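Local coordinates for protein transmembrane oligosaccharyl transferase (Archaeoglobus fulgidus, PDB 3WAJ) that belongs to the STT3/AglB family of membrane-embedded oligosaccharyl transferases, joining a GT-C-type transmembrane region to a globular C-terminal half, and holds a bound zinc ion, at residues M510-P515 and K606-S610; L682-G687 and S768-F774; M695-Y701 and T801-F807; L824-S830 and T852-V858. One frame throughout, in Å; residues are numbered along the deposited sequence.

Contact 1 (M510-P515 and K606-S610); sequences MRENTP and KYVVS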
# COMPACT_ATOMS: atom_id res chain seq x y z
N MET A 510 -17.57 -3.44 13.92
CA MET A 510 -18.12 -2.21 13.37
C MET A 510 -19.24 -2.49 12.38
O MET A 510 -20.30 -1.86 12.44
CB MET A 510 -17.03 -1.33 12.72
CG MET A 510 -17.60 -0.11 12.02
SD MET A 510 -16.35 1.06 11.45
CE MET A 510 -15.88 1.90 12.96
N ARG A 511 -19.01 -3.46 11.50
CA ARG A 511 -20.00 -3.82 10.47
C ARG A 511 -21.34 -4.20 11.09
O ARG A 511 -22.40 -3.93 10.53
CB ARG A 511 -19.47 -4.97 9.60
CG ARG A 511 -20.51 -5.56 8.62
CD ARG A 511 -19.86 -6.56 7.66
NE ARG A 511 -20.78 -7.12 6.67
CZ ARG A 511 -20.43 -7.95 5.69
NH1 ARG A 511 -19.17 -8.32 5.55
NH2 ARG A 511 -21.34 -8.39 4.83
N GLU A 512 -21.26 -4.80 12.28
CA GLU A 512 -22.43 -5.38 12.92
C GLU A 512 -23.11 -4.42 13.89
O GLU A 512 -24.31 -4.53 14.14
CB GLU A 512 -22.04 -6.69 13.63
CG GLU A 512 -23.19 -7.43 14.33
CD GLU A 512 -24.22 -8.01 13.36
OE1 GLU A 512 -23.91 -8.16 12.16
OE2 GLU A 512 -25.35 -8.31 13.82
N ASN A 513 -22.37 -3.46 14.42
CA ASN A 513 -22.86 -2.69 15.57
C ASN A 513 -23.03 -1.19 15.34
O ASN A 513 -23.38 -0.47 16.27
CB ASN A 513 -21.97 -2.97 16.80
CG ASN A 513 -22.04 -4.42 17.25
OD1 ASN A 513 -22.95 -4.81 17.99
ND2 ASN A 513 -21.10 -5.25 16.79
N THR A 514 -22.76 -0.72 14.13
CA THR A 514 -23.03 0.66 13.77
C THR A 514 -24.24 0.66 12.84
O THR A 514 -24.54 -0.36 12.23
CB THR A 514 -21.78 1.34 13.16
OG1 THR A 514 -21.39 0.63 11.99
CG2 THR A 514 -20.64 1.31 14.19
N PRO A 515 -24.97 1.79 12.76
CA PRO A 515 -26.30 1.76 12.11
C PRO A 515 -26.29 1.65 10.60
O PRO A 515 -25.28 1.97 9.96
CB PRO A 515 -26.94 3.09 12.54
CG PRO A 515 -25.81 3.96 12.97
CD PRO A 515 -24.73 3.06 13.47
N LYS A 606 -18.94 10.03 11.59
CA LYS A 606 -19.68 9.57 12.74
C LYS A 606 -18.83 8.63 13.62
O LYS A 606 -19.10 8.45 14.81
CB LYS A 606 -20.98 8.89 12.29
CG LYS A 606 -21.90 8.62 13.45
CD LYS A 606 -23.17 7.84 13.07
CE LYS A 606 -24.19 7.97 14.22
NZ LYS A 606 -25.12 6.82 14.27
N TYR A 607 -17.81 8.03 13.03
CA TYR A 607 -16.90 7.17 13.80
C TYR A 607 -15.45 7.48 13.52
O TYR A 607 -15.08 7.85 12.40
CB TYR A 607 -17.16 5.69 13.54
CG TYR A 607 -18.57 5.31 13.91
CD1 TYR A 607 -18.89 5.00 15.22
CD2 TYR A 607 -19.58 5.34 12.95
CE1 TYR A 607 -20.18 4.68 15.58
CE2 TYR A 607 -20.89 5.01 13.30
CZ TYR A 607 -21.17 4.69 14.62
OH TYR A 607 -22.46 4.37 15.00
N VAL A 608 -14.65 7.35 14.57
CA VAL A 608 -13.21 7.50 14.48
C VAL A 608 -12.61 6.14 14.85
O VAL A 608 -13.05 5.51 15.81
CB VAL A 608 -12.70 8.55 15.51
CG1 VAL A 608 -11.20 8.80 15.34
CG2 VAL A 608 -13.49 9.86 15.40
N VAL A 609 -11.64 5.66 14.07
CA VAL A 609 -10.90 4.46 14.42
C VAL A 609 -9.42 4.80 14.58
O VAL A 609 -8.78 5.31 13.65
CB VAL A 609 -11.05 3.34 13.38
CG1 VAL A 609 -10.30 2.09 13.85
CG2 VAL A 609 -12.53 3.03 13.10
N SER A 610 -8.87 4.52 15.76
CA SER A 610 -7.50 4.90 16.07
C SER A 610 -6.73 3.70 16.59
O SER A 610 -7.25 2.90 17.39
CB SER A 610 -7.48 6.04 17.10
OG SER A 610 -6.21 6.21 17.69

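Contact 2 (L682-G687 and S768-F774); sequences LHLFDG and SGYVKIF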
# COMPACT_ATOMS: atom_id res chain seq x y z
N LEU A 682 -7.60 11.02 22.08
CA LEU A 682 -8.37 9.83 21.75
C LEU A 682 -7.67 8.56 22.22
O LEU A 682 -8.19 7.79 23.03
CB LEU A 682 -8.63 9.78 20.23
CG LEU A 682 -9.72 10.74 19.75
CD1 LEU A 682 -9.75 10.86 18.21
CD2 LEU A 682 -11.09 10.28 20.27
N HIS A 683 -6.46 8.32 21.73
CA HIS A 683 -5.84 7.05 22.01
C HIS A 683 -5.15 7.01 23.36
O HIS A 683 -5.19 5.98 24.03
CB HIS A 683 -4.89 6.60 20.90
CG HIS A 683 -4.80 5.12 20.77
ND1 HIS A 683 -5.36 4.42 19.73
CD2 HIS A 683 -4.23 4.20 21.58
CE1 HIS A 683 -5.14 3.13 19.90
NE2 HIS A 683 -4.45 2.97 21.02
N LEU A 684 -4.53 8.11 23.76
CA LEU A 684 -3.75 8.10 25.01
C LEU A 684 -4.64 8.38 26.21
O LEU A 684 -4.59 7.66 27.20
CB LEU A 684 -2.57 9.07 24.95
CG LEU A 684 -1.50 8.87 26.04
CD1 LEU A 684 -0.12 8.82 25.45
CD2 LEU A 684 -1.58 9.96 27.12
N PHE A 685 -5.49 9.40 26.11
CA PHE A 685 -6.39 9.73 27.22
C PHE A 685 -7.77 9.05 27.11
O PHE A 685 -8.66 9.35 27.91
CB PHE A 685 -6.56 11.26 27.33
CG PHE A 685 -5.27 12.00 27.61
CD1 PHE A 685 -4.73 12.03 28.89
CD2 PHE A 685 -4.60 12.65 26.60
CE1 PHE A 685 -3.54 12.71 29.15
CE2 PHE A 685 -3.42 13.33 26.85
CZ PHE A 685 -2.89 13.36 28.13
N ASP A 686 -7.93 8.15 26.14
CA ASP A 686 -9.17 7.39 25.98
C ASP A 686 -10.37 8.30 25.76
O ASP A 686 -11.51 7.96 26.10
CB ASP A 686 -9.38 6.43 27.18
CG ASP A 686 -8.35 5.29 27.20
OD1 ASP A 686 -8.10 4.71 26.11
OD2 ASP A 686 -7.77 5.01 28.28
N GLY A 687 -10.10 9.47 25.20
CA GLY A 687 -11.14 10.41 24.86
C GLY A 687 -11.51 11.33 25.99
O GLY A 687 -12.48 12.08 25.90
N SER A 768 -3.36 -0.45 26.77
CA SER A 768 -4.76 -0.32 26.37
C SER A 768 -4.92 -1.05 25.04
O SER A 768 -3.95 -1.60 24.49
CB SER A 768 -5.12 1.15 26.20
OG SER A 768 -4.49 1.67 25.02
N GLY A 769 -6.14 -1.07 24.52
CA GLY A 769 -6.41 -1.80 23.29
C GLY A 769 -5.62 -1.26 22.10
O GLY A 769 -5.48 -0.03 21.92
N TYR A 770 -5.12 -2.19 21.29
CA TYR A 770 -4.41 -1.87 20.05
C TYR A 770 -5.28 -0.98 19.15
O TYR A 770 -4.82 0.02 18.60
CB TYR A 770 -4.07 -3.16 19.31
CG TYR A 770 -3.02 -3.04 18.22
CD1 TYR A 770 -1.78 -3.63 18.37
CD2 TYR A 770 -3.28 -2.37 17.03
CE1 TYR A 770 -0.82 -3.55 17.37
CE2 TYR A 770 -2.32 -2.28 16.03
CZ TYR A 770 -1.09 -2.87 16.22
OH TYR A 770 -0.13 -2.79 15.25
N VAL A 771 -6.55 -1.37 19.00
CA VAL A 771 -7.49 -0.62 18.17
C VAL A 771 -8.62 -0.08 19.03
O VAL A 771 -9.17 -0.81 19.85
CB VAL A 771 -8.08 -1.49 17.05
CG1 VAL A 771 -8.99 -0.65 16.15
CG2 VAL A 771 -6.98 -2.13 16.23
N LYS A 772 -8.95 1.19 18.85
CA LYS A 772 -10.07 1.81 19.58
C LYS A 772 -11.03 2.49 18.61
O LYS A 772 -10.61 3.10 17.63
CB LYS A 772 -9.56 2.82 20.61
CG LYS A 772 -8.81 2.18 21.76
CD LYS A 772 -8.17 3.25 22.62
CE LYS A 772 -7.05 2.69 23.46
NZ LYS A 772 -6.67 3.66 24.51
N ILE A 773 -12.32 2.36 18.88
CA ILE A 773 -13.35 2.99 18.06
C ILE A 773 -14.12 4.02 18.87
O ILE A 773 -14.59 3.74 19.98
CB ILE A 773 -14.32 1.95 17.50
CG1 ILE A 773 -13.56 0.92 16.67
CG2 ILE A 773 -15.42 2.59 16.66
CD1 ILE A 773 -14.45 -0.23 16.19
N PHE A 774 -14.28 5.21 18.32
CA PHE A 774 -15.06 6.25 18.98
C PHE A 774 -16.24 6.66 18.10
O PHE A 774 -16.19 6.55 16.87
CB PHE A 774 -14.18 7.46 19.25
CG PHE A 774 -12.99 7.16 20.12
CD1 PHE A 774 -13.01 7.46 21.48
CD2 PHE A 774 -11.84 6.58 19.58
CE1 PHE A 774 -11.92 7.18 22.31
CE2 PHE A 774 -10.73 6.30 20.40
CZ PHE A 774 -10.78 6.60 21.77
O HOH W 1 -2.95 1.04 22.51

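Contact 3 (M695-Y701 and T801-F807); sequences MIYESDY and TNQNRTF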
# COMPACT_ATOMS: atom_id res chain seq x y z
N MET A 695 -15.83 6.59 23.61
CA MET A 695 -15.33 5.30 23.16
C MET A 695 -16.52 4.34 23.12
O MET A 695 -17.40 4.40 23.97
CB MET A 695 -14.25 4.80 24.11
CG MET A 695 -13.70 3.41 23.81
SD MET A 695 -12.14 3.18 24.66
CE MET A 695 -12.25 1.45 24.88
N ILE A 696 -16.56 3.47 22.11
CA ILE A 696 -17.65 2.50 22.04
C ILE A 696 -17.16 1.06 22.03
O ILE A 696 -17.93 0.13 22.30
CB ILE A 696 -18.57 2.74 20.84
CG1 ILE A 696 -17.79 2.65 19.53
CG2 ILE A 696 -19.26 4.09 20.96
CD1 ILE A 696 -18.65 2.89 18.29
N TYR A 697 -15.88 0.89 21.71
CA TYR A 697 -15.24 -0.43 21.59
C TYR A 697 -13.72 -0.30 21.57
O TYR A 697 -13.18 0.64 20.99
CB TYR A 697 -15.72 -1.10 20.28
CG TYR A 697 -15.06 -2.42 19.93
CD1 TYR A 697 -13.81 -2.47 19.31
CD2 TYR A 697 -15.72 -3.63 20.16
CE1 TYR A 697 -13.22 -3.70 18.96
CE2 TYR A 697 -15.14 -4.85 19.81
CZ TYR A 697 -13.89 -4.87 19.22
OH TYR A 697 -13.32 -6.07 18.88
N GLU A 698 -13.02 -1.24 22.20
CA GLU A 698 -11.58 -1.42 21.96
C GLU A 698 -11.25 -2.90 21.80
O GLU A 698 -11.96 -3.77 22.31
CB GLU A 698 -10.71 -0.81 23.07
CG GLU A 698 -10.74 -1.58 24.40
CD GLU A 698 -9.73 -1.03 25.43
OE1 GLU A 698 -8.77 -0.32 25.04
OE2 GLU A 698 -9.87 -1.32 26.65
N SER A 699 -10.17 -3.18 21.09
CA SER A 699 -9.70 -4.55 20.90
C SER A 699 -8.86 -4.98 22.08
O SER A 699 -8.64 -4.21 23.02
CB SER A 699 -8.80 -4.63 19.69
OG SER A 699 -7.64 -3.84 19.88
N ASP A 700 -8.37 -6.21 21.99
CA ASP A 700 -7.38 -6.73 22.91
C ASP A 700 -6.07 -5.92 22.89
O ASP A 700 -5.86 -5.07 22.00
CB ASP A 700 -7.10 -8.19 22.53
CG ASP A 700 -6.71 -9.03 23.72
OD1 ASP A 700 -6.39 -8.44 24.78
OD2 ASP A 700 -6.73 -10.28 23.58
N TYR A 701 -5.20 -6.17 23.86
CA TYR A 701 -3.94 -5.44 24.02
C TYR A 701 -2.96 -5.76 22.90
O TYR A 701 -3.10 -6.78 22.21
CB TYR A 701 -3.28 -5.84 25.35
CG TYR A 701 -4.02 -5.32 26.57
CD1 TYR A 701 -3.90 -3.99 26.95
CD2 TYR A 701 -4.82 -6.16 27.35
CE1 TYR A 701 -4.57 -3.50 28.05
CE2 TYR A 701 -5.49 -5.68 28.47
CZ TYR A 701 -5.36 -4.34 28.80
OH TYR A 701 -6.00 -3.83 29.90
N THR A 801 -14.35 -0.61 29.54
CA THR A 801 -14.31 -1.07 28.16
C THR A 801 -14.68 -2.54 28.11
O THR A 801 -14.64 -3.24 29.12
CB THR A 801 -12.92 -0.86 27.55
OG1 THR A 801 -12.07 -1.97 27.89
CG2 THR A 801 -12.30 0.43 28.08
N ASN A 802 -14.99 -3.03 26.91
CA ASN A 802 -15.29 -4.44 26.71
C ASN A 802 -14.10 -5.36 26.97
O ASN A 802 -14.19 -6.57 26.77
CB ASN A 802 -15.78 -4.67 25.28
CG ASN A 802 -14.87 -4.02 24.26
OD1 ASN A 802 -14.56 -2.82 24.35
ND2 ASN A 802 -14.41 -4.81 23.29
N GLN A 803 -12.97 -4.80 27.39
CA GLN A 803 -11.81 -5.58 27.80
C GLN A 803 -11.70 -5.54 29.31
O GLN A 803 -10.68 -5.94 29.87
CB GLN A 803 -10.52 -5.02 27.20
CG GLN A 803 -10.52 -4.96 25.69
CD GLN A 803 -10.67 -6.32 25.06
OE1 GLN A 803 -10.36 -7.34 25.67
NE2 GLN A 803 -11.15 -6.34 23.82
N ASN A 804 -12.75 -5.04 29.95
CA ASN A 804 -12.80 -4.90 31.40
C ASN A 804 -11.61 -4.09 31.91
O ASN A 804 -10.93 -4.49 32.87
CB ASN A 804 -12.92 -6.27 32.10
CG ASN A 804 -14.20 -7.02 31.69
OD1 ASN A 804 -15.24 -6.41 31.44
ND2 ASN A 804 -14.11 -8.34 31.62
N ARG A 805 -11.37 -2.97 31.24
CA ARG A 805 -10.38 -1.98 31.65
C ARG A 805 -11.13 -0.70 31.99
O ARG A 805 -12.13 -0.38 31.34
CB ARG A 805 -9.40 -1.71 30.51
CG ARG A 805 -8.47 -0.52 30.73
CD ARG A 805 -7.47 -0.39 29.58
NE ARG A 805 -8.09 0.04 28.33
CZ ARG A 805 -8.22 1.31 27.96
NH1 ARG A 805 -7.77 2.28 28.74
NH2 ARG A 805 -8.80 1.62 26.81
N THR A 806 -10.66 0.02 33.00
CA THR A 806 -11.29 1.28 33.37
C THR A 806 -10.37 2.49 33.16
O THR A 806 -9.14 2.36 33.13
CB THR A 806 -11.81 1.27 34.81
OG1 THR A 806 -10.71 1.10 35.72
CG2 THR A 806 -12.81 0.14 35.00
N PHE A 807 -10.98 3.65 33.01
CA PHE A 807 -10.25 4.92 32.97
C PHE A 807 -11.25 5.97 33.38
O PHE A 807 -12.45 5.72 33.36
CB PHE A 807 -9.68 5.21 31.56
CG PHE A 807 -10.73 5.30 30.47
CD1 PHE A 807 -10.97 4.21 29.64
CD2 PHE A 807 -11.46 6.47 30.28
CE1 PHE A 807 -11.94 4.28 28.63
CE2 PHE A 807 -12.43 6.54 29.27
CZ PHE A 807 -12.67 5.44 28.44

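Contact 4 (L824-S830 and T852-V858); sequences LPYSHNS and TIYESQV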
# COMPACT_ATOMS: atom_id res chain seq x y z
N LEU A 824 -21.66 16.50 27.52
CA LEU A 824 -21.25 15.14 27.90
C LEU A 824 -21.62 14.14 26.80
O LEU A 824 -22.74 14.16 26.29
CB LEU A 824 -21.90 14.75 29.23
CG LEU A 824 -21.81 15.78 30.37
CD1 LEU A 824 -22.51 15.30 31.64
CD2 LEU A 824 -20.36 16.10 30.67
N PRO A 825 -20.68 13.25 26.43
CA PRO A 825 -20.94 12.31 25.34
C PRO A 825 -21.32 10.89 25.78
O PRO A 825 -21.72 10.10 24.93
CB PRO A 825 -19.59 12.26 24.61
CG PRO A 825 -18.59 12.42 25.73
CD PRO A 825 -19.25 13.26 26.82
N TYR A 826 -21.19 10.56 27.06
CA TYR A 826 -21.53 9.20 27.49
C TYR A 826 -22.95 9.14 28.05
O TYR A 826 -23.37 10.01 28.81
CB TYR A 826 -20.53 8.66 28.51
CG TYR A 826 -19.19 8.27 27.92
CD1 TYR A 826 -19.04 7.09 27.19
CD2 TYR A 826 -18.06 9.07 28.12
CE1 TYR A 826 -17.81 6.72 26.66
CE2 TYR A 826 -16.83 8.70 27.59
CZ TYR A 826 -16.72 7.53 26.87
OH TYR A 826 -15.50 7.19 26.35
N SER A 827 -23.70 8.10 27.66
CA SER A 827 -25.04 7.88 28.21
C SER A 827 -25.06 6.58 28.99
O SER A 827 -24.14 5.75 28.88
CB SER A 827 -26.10 7.84 27.11
OG SER A 827 -25.96 6.68 26.31
N HIS A 828 -26.11 6.38 29.77
CA HIS A 828 -26.19 5.21 30.62
C HIS A 828 -27.07 4.09 30.07
O HIS A 828 -27.23 3.05 30.70
CB HIS A 828 -26.54 5.61 32.06
CG HIS A 828 -25.41 6.30 32.77
ND1 HIS A 828 -25.17 7.66 32.64
CD2 HIS A 828 -24.43 5.81 33.56
CE1 HIS A 828 -24.09 7.97 33.35
NE2 HIS A 828 -23.63 6.87 33.92
N ASN A 829 -27.59 4.29 28.86
CA ASN A 829 -28.41 3.25 28.23
C ASN A 829 -28.04 2.95 26.78
O ASN A 829 -28.84 2.36 26.05
CB ASN A 829 -29.90 3.60 28.33
CG ASN A 829 -30.23 4.97 27.76
OD1 ASN A 829 -29.42 5.90 27.82
ND2 ASN A 829 -31.43 5.10 27.19
N SER A 830 -26.84 3.34 26.35
CA SER A 830 -26.40 3.01 24.99
C SER A 830 -26.09 1.52 24.87
O SER A 830 -25.70 0.87 25.83
CB SER A 830 -25.20 3.87 24.57
OG SER A 830 -24.07 3.60 25.37
N THR A 852 -27.39 11.26 35.72
CA THR A 852 -27.38 10.18 34.74
C THR A 852 -27.96 10.74 33.44
O THR A 852 -28.92 11.52 33.47
CB THR A 852 -28.14 8.93 35.24
OG1 THR A 852 -29.39 8.80 34.55
CG2 THR A 852 -28.36 9.00 36.75
N ILE A 853 -27.33 10.39 32.32
CA ILE A 853 -27.71 10.91 31.01
C ILE A 853 -28.27 9.77 30.16
O ILE A 853 -27.78 8.64 30.24
CB ILE A 853 -26.48 11.51 30.28
CG1 ILE A 853 -25.88 12.66 31.10
CG2 ILE A 853 -26.85 12.01 28.89
CD1 ILE A 853 -26.79 13.87 31.17
N TYR A 854 -29.27 10.06 29.34
CA TYR A 854 -29.84 9.04 28.46
C TYR A 854 -29.43 9.24 26.99
O TYR A 854 -29.12 10.36 26.56
CB TYR A 854 -31.36 8.91 28.67
CG TYR A 854 -31.68 8.53 30.09
CD1 TYR A 854 -31.61 7.20 30.50
CD2 TYR A 854 -31.97 9.49 31.05
CE1 TYR A 854 -31.86 6.83 31.82
CE2 TYR A 854 -32.22 9.14 32.37
CZ TYR A 854 -32.17 7.80 32.75
OH TYR A 854 -32.42 7.44 34.06
N GLU A 855 -29.42 8.13 26.26
CA GLU A 855 -28.94 8.09 24.89
C GLU A 855 -29.57 9.16 23.99
O GLU A 855 -28.90 9.74 23.14
CB GLU A 855 -29.14 6.67 24.32
CG GLU A 855 -28.78 6.50 22.85
CD GLU A 855 -27.28 6.52 22.59
OE1 GLU A 855 -26.51 6.78 23.55
OE2 GLU A 855 -26.87 6.27 21.43
N SER A 856 -30.86 9.43 24.20
CA SER A 856 -31.57 10.37 23.34
C SER A 856 -31.10 11.80 23.60
O SER A 856 -30.98 12.61 22.67
CB SER A 856 -33.09 10.26 23.52
OG SER A 856 -33.49 10.78 24.77
N GLN A 857 -30.81 12.10 24.87
CA GLN A 857 -30.28 13.41 25.24
C GLN A 857 -28.92 13.64 24.58
O GLN A 857 -28.63 14.74 24.10
CB GLN A 857 -30.16 13.51 26.76
CG GLN A 857 -31.43 13.08 27.50
CD GLN A 857 -31.38 13.37 28.99
OE1 GLN A 857 -30.72 12.66 29.76
NE2 GLN A 857 -32.09 14.42 29.41
N VAL A 858 -28.10 12.60 24.56
CA VAL A 858 -26.80 12.64 23.89
C VAL A 858 -26.92 12.70 22.37
O VAL A 858 -26.21 13.49 21.72
CB VAL A 858 -25.93 11.42 24.31
CG1 VAL A 858 -24.79 11.18 23.31
CG2 VAL A 858 -25.36 11.62 25.69

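Contact 1 (M510-P515 and K606-S610)
Thr514 lays its methyl CG2 over one face of the Tyr607 ring, 3.8 Å from the centroid and 24° off the normal, a CH-pi contact shifted toward the hydroxyl end. With chi1 at 60°, the other branch of the threonine turns back to the helix, and OG1 donates to Met510 O at 2.8 Å from above the carbonyl plane. The backbone N of Asn513 and of Thr514 also donate to that oxygen, so three bonds grip it where the helix ends. One turn back, Met510 bends at chi3 (-77°) and meets Val609 tip to tip, CE lying 3.5 Å from CG2. The same methyl is 4.0 Å from Tyr607 CB, an apolar patch on the buried side. The arrangement is the C-terminal end of helix 501-513 packed on strand 605-611, the middle strand of a mixed five-stranded sheet within the AglB core family region. No hydrogen bond crosses between the two segments. Tyr607 OH is instead hydrogen-bonded to Tyr832 OH, and the ring meets Tyr545 edge-to-face. Toward the partly exposed side, Pro515 comes to the ring edge, its CD 3.0 Å from Tyr607 OH. There the extended Lys606 chain ends beside the proline, NZ 3.2 Å from CG, with a long, weak ion pair to Glu775.

Contact 2 (L682-G687 and S768-F774)
Leu682 and Phe774 run alongside one another, pointing opposite ways, and Leu682 CD2 comes to rest over the middle of the ring, 3.5 Å from the centroid and only 9° off the normal. This CH-pi contact holds one face of Phe774, while Asp686 O lies near the ring plane at its edge. Lys772 is stretched out beyond CG and runs across the imidazole of His683, its CE 3.9 Å from the ring centroid in a second CH-pi contact set toward the rim. Beyond the ring the ammonium finds its acceptors. NZ donates to His683 O at 2.8 Å, in the carbonyl plane on a lone pair, and Asp686, set roughly perpendicular to the lysine chain, forms a salt bridge through OD1; the modelled separation there is shorter than normal and its exact value doubtful. NZ also makes a weak bond to Ser768 OG, which pairs with Glu744. Both imidazole nitrogens have partners: ND1 pairs with Ser610 OG, and NE2 lies 2.9 Å from water 1, which sits at the ring edge in its plane. The water also lies within hydrogen-bonding distance of Ser768 OG and, at 2.8 Å, of Gly769 O; NE2 itself makes a weak bond to Gly769 O. The contact thus packs the end of helix 678-684, widened into a pi-type turn, against strand 771-776, between strands 605-611 and 693-698, with helices 612-615 and 740-755 touching the His683 side.

Contact 3 (M695-Y701 and T801-F807)
Thr801 donates through OG1 to Glu698 OE2 at 2.6 Å, on the anti side of the carboxylate, while its CG2 packs 3.4 Å from Met695 CE. The same hydroxyl oxygen accepts from Gln803 N, an ST turn inside the type I beta turn from Thr801 to Asn804. Asn802 acts much as a neighbouring strand would: OD1 accepts from Glu698 N at 3.1 Å in a nearly straight bond, and ND2 donates to Glu698 O at 2.8 Å. ND2 also lies over one face of the Tyr697 ring, the amide turned 31° from it. Gln803 folds at chi2 (-61°), which brings NE2 to Glu698 O as a second donor, 3.1 Å away and tilted from the carbonyl plane. Arg805, bent at chi3, grips Glu698 side-on: NE reaches OE2 at 2.8 Å on its syn lone pair, and NH2 meets OE1 from above the carboxylate plane. OE1 also accepts from Gly769 N, and Arg805 NH1 pairs with Asp686, so the buried charges form a chain. Phe807 ends the contact obliquely beside Met695 SD, a Met-aromatic contact. The turn joins antiparallel strands 792-800 and 806-814 and leans on strand 693-698, an outermost strand of the five-stranded sheet, where Ile696 and Tyr697 make a classic bulge opposite Ile773 and helix 501-513 packs against Tyr697.

Contact 4 (L824-S830 and T852-V858)
Ser827 OG donates to Glu855 OE1 at 2.8 Å, meeting it on the anti side, 15° out of the carboxylate plane; Arg694 forms a salt bridge with the same oxygen. Glu855 N in turn donates to Asn829 OD1 at 2.7 Å. Asn829 reaches it because CG stands between its backbone N and carbonyl carbon (chi1 55°), swinging the amide across to the helix start. Between the backbones, His828 N donates to Ile853 O at 2.8 Å, almost in line with the carbonyl. A weak bond returns from Ile853 N to His828 ND1 at 3.5 Å, while NE2 of that ring is held by Thr838 O. The pattern is a loop, between strands 819-824 and 835-844 of the peripheral region, bonded to the N-terminal end of helix 855-860. Tyr854 is the N-cap residue: its N donates to Gln857 OE1 at 3.0 Å, and Asn829 supplies the acceptor for the first helical residue. Outside these bonds Asn829 stands nearly perpendicular to the Tyr854 ring, amide and ring planes 81° apart, with CG at the ring edge on the exposed side. Inward the hydrogen bonds give way to packing: Val858 sets CG1 against Pro825 O at 3.6 Å and CG2 against Leu824 O, Ile853 CB lies beside Tyr826 O, and the apolar pair is Leu824 CD1 and Ile853 CG1, 4.3 Å apart.

In the fold
Contacts 1, 2 and 3 share the mixed sheet, through strands 605-611, 771-776 and 693-698. Contacts 1 and 2 are the buried ones, contacts 3 and 4 only partly so. Burial alone does not set the chemistry: contact 1 has no hydrogen bond between its segments, whereas contact 2, also buried, mixes ring packing with a lysine salt bridge, and contact 3 is dominated by side-chain hydrogen bonds and a carboxylate-guanidinium pair. Contacts 2 and 3 form one polar cluster, joined by the Asp686-Arg805 salt bridge. Contact 4, farthest from the chain's centre, lies wholly in the peripheral region and centres on the first turn of helix 855-860; Tyr826 OH ties it to Met695 N of contact 3.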